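Local coordinates for toll-like receptor 6, Variable lymphocyte receptor B (Mus musculus, PDB 3A79), which probably recognises microbial diacylated lipopeptides together with TLR2 through its leucine-rich-repeat ectodomain, here fused to a hagfish lymphocyte-receptor fragment, at residues Leu475-Lys486 / Ser498-Trp509. Residues are numbered along the deposited sequence; the frame is centred on the assembly and turned at random.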
# COMPACT_ATOMS: atom_id res chain seq x y z
N LEU B 475 -5.33 29.79 3.39
CA LEU B 475 -6.12 28.72 3.99
C LEU B 475 -7.27 29.29 4.83
O LEU B 475 -7.23 30.43 5.26
CB LEU B 475 -5.26 27.84 4.88
CG LEU B 475 -4.10 27.01 4.32
CD1 LEU B 475 -2.74 27.69 4.55
CD2 LEU B 475 -4.16 25.65 4.99
N GLN B 476 -8.28 28.46 5.06
CA GLN B 476 -9.42 28.84 5.88
C GLN B 476 -9.69 27.70 6.83
O GLN B 476 -10.09 27.91 7.98
CB GLN B 476 -10.67 29.08 5.03
CG GLN B 476 -10.53 30.14 3.96
CD GLN B 476 -11.87 30.53 3.37
OE1 GLN B 476 -12.07 31.69 3.00
NE2 GLN B 476 -12.79 29.57 3.31
N GLU B 477 -9.48 26.49 6.34
CA GLU B 477 -9.60 25.31 7.16
C GLU B 477 -8.23 24.65 7.22
O GLU B 477 -7.44 24.77 6.27
CB GLU B 477 -10.64 24.33 6.60
CG GLU B 477 -12.07 24.88 6.58
CD GLU B 477 -13.10 23.78 6.36
OE1 GLU B 477 -12.82 22.61 6.69
OE2 GLU B 477 -14.21 24.10 5.86
N LEU B 478 -7.96 24.00 8.34
CA LEU B 478 -6.69 23.33 8.58
C LEU B 478 -6.88 22.20 9.57
O LEU B 478 -7.58 22.36 10.57
CB LEU B 478 -5.65 24.30 9.11
CG LEU B 478 -4.30 23.60 9.22
CD1 LEU B 478 -4.06 22.76 7.96
CD2 LEU B 478 -3.18 24.61 9.42
N ASN B 479 -6.26 21.07 9.30
CA ASN B 479 -6.37 19.94 10.19
C ASN B 479 -5.03 19.24 10.32
O ASN B 479 -4.65 18.45 9.47
CB ASN B 479 -7.45 18.97 9.71
CG ASN B 479 -7.70 17.86 10.71
OD1 ASN B 479 -6.88 17.59 11.59
ND2 ASN B 479 -8.85 17.21 10.57
N VAL B 480 -4.32 19.55 11.39
CA VAL B 480 -3.06 18.90 11.68
C VAL B 480 -3.26 17.97 12.86
O VAL B 480 -2.30 17.58 13.53
CB VAL B 480 -1.97 19.92 12.02
CG1 VAL B 480 -1.51 20.64 10.77
CG2 VAL B 480 -2.49 20.90 13.05
N ALA B 481 -4.52 17.60 13.10
CA ALA B 481 -4.88 16.71 14.19
C ALA B 481 -4.13 15.37 14.12
O ALA B 481 -3.29 15.17 13.25
CB ALA B 481 -6.38 16.48 14.21
N SER B 482 -4.45 14.47 15.04
CA SER B 482 -3.82 13.15 15.12
C SER B 482 -2.45 13.03 14.46
O SER B 482 -2.26 12.17 13.59
CB SER B 482 -4.76 12.07 14.57
OG SER B 482 -5.71 11.66 15.54
N ASN B 483 -1.50 13.86 14.89
CA ASN B 483 -0.12 13.78 14.40
C ASN B 483 0.93 13.48 15.49
O ASN B 483 0.65 12.78 16.46
CB ASN B 483 0.27 15.03 13.61
CG ASN B 483 -0.12 14.94 12.14
OD1 ASN B 483 -1.30 14.94 11.80
ND2 ASN B 483 0.87 14.85 11.26
N GLN B 484 2.14 14.01 15.30
CA GLN B 484 3.24 13.80 16.24
C GLN B 484 3.89 15.12 16.64
O GLN B 484 5.07 15.16 17.03
CB GLN B 484 4.30 12.89 15.61
CG GLN B 484 3.81 11.52 15.17
CD GLN B 484 4.96 10.61 14.76
OE1 GLN B 484 6.12 10.88 15.08
NE2 GLN B 484 4.65 9.54 14.03
N LEU B 485 3.13 16.21 16.52
CA LEU B 485 3.64 17.56 16.79
C LEU B 485 3.80 17.83 18.28
O LEU B 485 2.87 17.61 19.07
CB LEU B 485 2.73 18.62 16.18
CG LEU B 485 2.97 18.99 14.72
CD1 LEU B 485 1.82 19.82 14.18
CD2 LEU B 485 4.30 19.72 14.57
N LYS B 486 4.98 18.32 18.67
CA LYS B 486 5.24 18.70 20.05
C LYS B 486 5.11 20.22 20.21
O LYS B 486 4.39 20.70 21.08
CB LYS B 486 6.60 18.18 20.52
CG LYS B 486 6.65 16.66 20.67
CD LYS B 486 7.75 16.22 21.60
CE LYS B 486 7.43 14.86 22.24
NZ LYS B 486 8.22 14.62 23.50
N SER B 498 -6.19 34.26 6.92
CA SER B 498 -7.47 33.81 6.37
C SER B 498 -7.98 32.57 7.10
O SER B 498 -9.12 32.14 6.91
CB SER B 498 -7.33 33.55 4.87
OG SER B 498 -8.52 33.88 4.17
N LEU B 499 -7.13 32.01 7.96
CA LEU B 499 -7.48 30.86 8.79
C LEU B 499 -8.78 31.09 9.58
O LEU B 499 -9.05 32.20 10.03
CB LEU B 499 -6.33 30.56 9.75
CG LEU B 499 -6.37 29.31 10.61
CD1 LEU B 499 -6.76 28.09 9.79
CD2 LEU B 499 -5.02 29.10 11.23
N GLN B 500 -9.59 30.04 9.74
CA GLN B 500 -10.85 30.13 10.48
C GLN B 500 -11.21 28.81 11.14
O GLN B 500 -12.04 28.75 12.06
CB GLN B 500 -11.99 30.52 9.54
CG GLN B 500 -11.71 31.73 8.69
CD GLN B 500 -12.85 31.99 7.75
OE1 GLN B 500 -13.94 31.43 7.92
NE2 GLN B 500 -12.62 32.83 6.74
N TYR B 501 -10.61 27.74 10.64
CA TYR B 501 -10.82 26.42 11.18
C TYR B 501 -9.45 25.81 11.35
O TYR B 501 -8.57 26.01 10.51
CB TYR B 501 -11.66 25.58 10.23
CG TYR B 501 -13.09 26.05 10.14
CD1 TYR B 501 -13.40 27.34 9.72
CD2 TYR B 501 -14.14 25.20 10.48
CE1 TYR B 501 -14.71 27.77 9.64
CE2 TYR B 501 -15.45 25.62 10.40
CZ TYR B 501 -15.73 26.91 9.98
OH TYR B 501 -17.04 27.33 9.90
N ILE B 502 -9.26 25.09 12.44
CA ILE B 502 -7.97 24.46 12.70
C ILE B 502 -8.16 23.36 13.71
O ILE B 502 -8.68 23.58 14.80
CB ILE B 502 -6.92 25.48 13.20
CG1 ILE B 502 -5.60 24.78 13.50
CG2 ILE B 502 -7.43 26.22 14.43
CD1 ILE B 502 -4.42 25.71 13.46
N TRP B 503 -7.75 22.15 13.33
CA TRP B 503 -7.86 21.00 14.21
C TRP B 503 -6.50 20.71 14.84
O TRP B 503 -5.60 20.19 14.17
CB TRP B 503 -8.37 19.79 13.44
CG TRP B 503 -9.85 19.79 13.19
CD1 TRP B 503 -10.80 19.07 13.86
CD2 TRP B 503 -10.55 20.56 12.20
NE1 TRP B 503 -12.04 19.33 13.34
CE2 TRP B 503 -11.92 20.24 12.32
CE3 TRP B 503 -10.16 21.47 11.22
CZ2 TRP B 503 -12.90 20.81 11.51
CZ3 TRP B 503 -11.12 22.04 10.41
CH2 TRP B 503 -12.48 21.71 10.56
N LEU B 504 -6.35 21.06 16.11
CA LEU B 504 -5.07 20.90 16.78
C LEU B 504 -5.03 19.65 17.66
O LEU B 504 -3.95 19.24 18.10
CB LEU B 504 -4.71 22.15 17.59
CG LEU B 504 -4.12 23.29 16.77
CD1 LEU B 504 -4.13 24.60 17.56
CD2 LEU B 504 -2.71 22.94 16.34
N HIS B 505 -6.19 19.04 17.88
CA HIS B 505 -6.30 17.93 18.84
C HIS B 505 -5.38 16.73 18.57
O HIS B 505 -4.61 16.71 17.61
CB HIS B 505 -7.75 17.48 19.02
CG HIS B 505 -8.34 16.79 17.82
ND1 HIS B 505 -8.98 17.47 16.82
CD2 HIS B 505 -8.39 15.48 17.49
CE1 HIS B 505 -9.41 16.61 15.90
NE2 HIS B 505 -9.06 15.39 16.29
N ASP B 506 -5.46 15.74 19.46
CA ASP B 506 -4.65 14.51 19.40
C ASP B 506 -3.18 14.65 19.02
O ASP B 506 -2.65 13.81 18.27
CB ASP B 506 -5.33 13.46 18.53
CG ASP B 506 -6.50 12.81 19.22
OD1 ASP B 506 -6.30 11.74 19.85
OD2 ASP B 506 -7.62 13.37 19.17
N ASN B 507 -2.52 15.68 19.55
CA ASN B 507 -1.09 15.91 19.35
C ASN B 507 -0.34 15.97 20.67
O ASN B 507 -0.84 16.55 21.63
CB ASN B 507 -0.84 17.21 18.58
CG ASN B 507 -0.75 16.99 17.08
OD1 ASN B 507 -1.76 16.96 16.38
ND2 ASN B 507 0.47 16.85 16.58
N PRO B 508 0.86 15.38 20.71
CA PRO B 508 1.73 15.31 21.90
C PRO B 508 2.53 16.59 22.15
O PRO B 508 3.75 16.57 22.03
CB PRO B 508 2.69 14.18 21.54
CG PRO B 508 2.78 14.26 20.05
CD PRO B 508 1.36 14.52 19.63
N TRP B 509 1.85 17.68 22.53
CA TRP B 509 2.50 18.98 22.68
C TRP B 509 3.42 19.09 23.92
O TRP B 509 3.01 18.76 25.03
CB TRP B 509 1.45 20.10 22.71
CG TRP B 509 0.49 20.11 21.55
CD1 TRP B 509 -0.79 19.61 21.52
CD2 TRP B 509 0.72 20.67 20.25
NE1 TRP B 509 -1.36 19.82 20.29
CE2 TRP B 509 -0.45 20.47 19.49
CE3 TRP B 509 1.81 21.32 19.65
CZ2 TRP B 509 -0.56 20.90 18.16
CZ3 TRP B 509 1.69 21.74 18.33
CH2 TRP B 509 0.52 21.53 17.61
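W503 lays its indole beside N479, whose amide plane is only 20° from the ring plane, with ND2 over one face near the rim. N479 CG stands anti to the backbone N (chi1 -173°), turning OD1 back toward A481 N in a probable Asx turn, though OD1 crowds a neighbour and its place is doubtful. A step along, A481 CB sits over the H505 ring, 3.6 Å from its centroid, in a CH-pi contact. On the same side of the strands E477 and Y501 run alongside each other, E477 CG 3.7 Å from Y501 CB, while R531 makes a cation-pi contact with the tyrosine. Two successive turns of the leucine-rich-repeat solenoid meet here at the engineered junction, strand 477-479 from TLR6 (up to about S482) and strand 502-503 from hagfish VLRB, so the fusion makes this pairing. Q476 O accepts from Q500 N (2.8 Å) and Y501 N (2.7 Å). V480 N gives W503 O a weak bond of 3.1 Å. Inside the solenoid the aliphatic layers meet: L478 CB lies 4.0 Å from L499 CD1, and V480 CG2 touches L504 CD2 at 3.9 Å. Further on, L485 CB packs over the six-membered ring of W509, 27° off its normal, and N507 reaches in among the backbones of V480, N483 and L485. Helix 513-525 closes this end of the core, with W522 on L499 and L519 on L504 and W509.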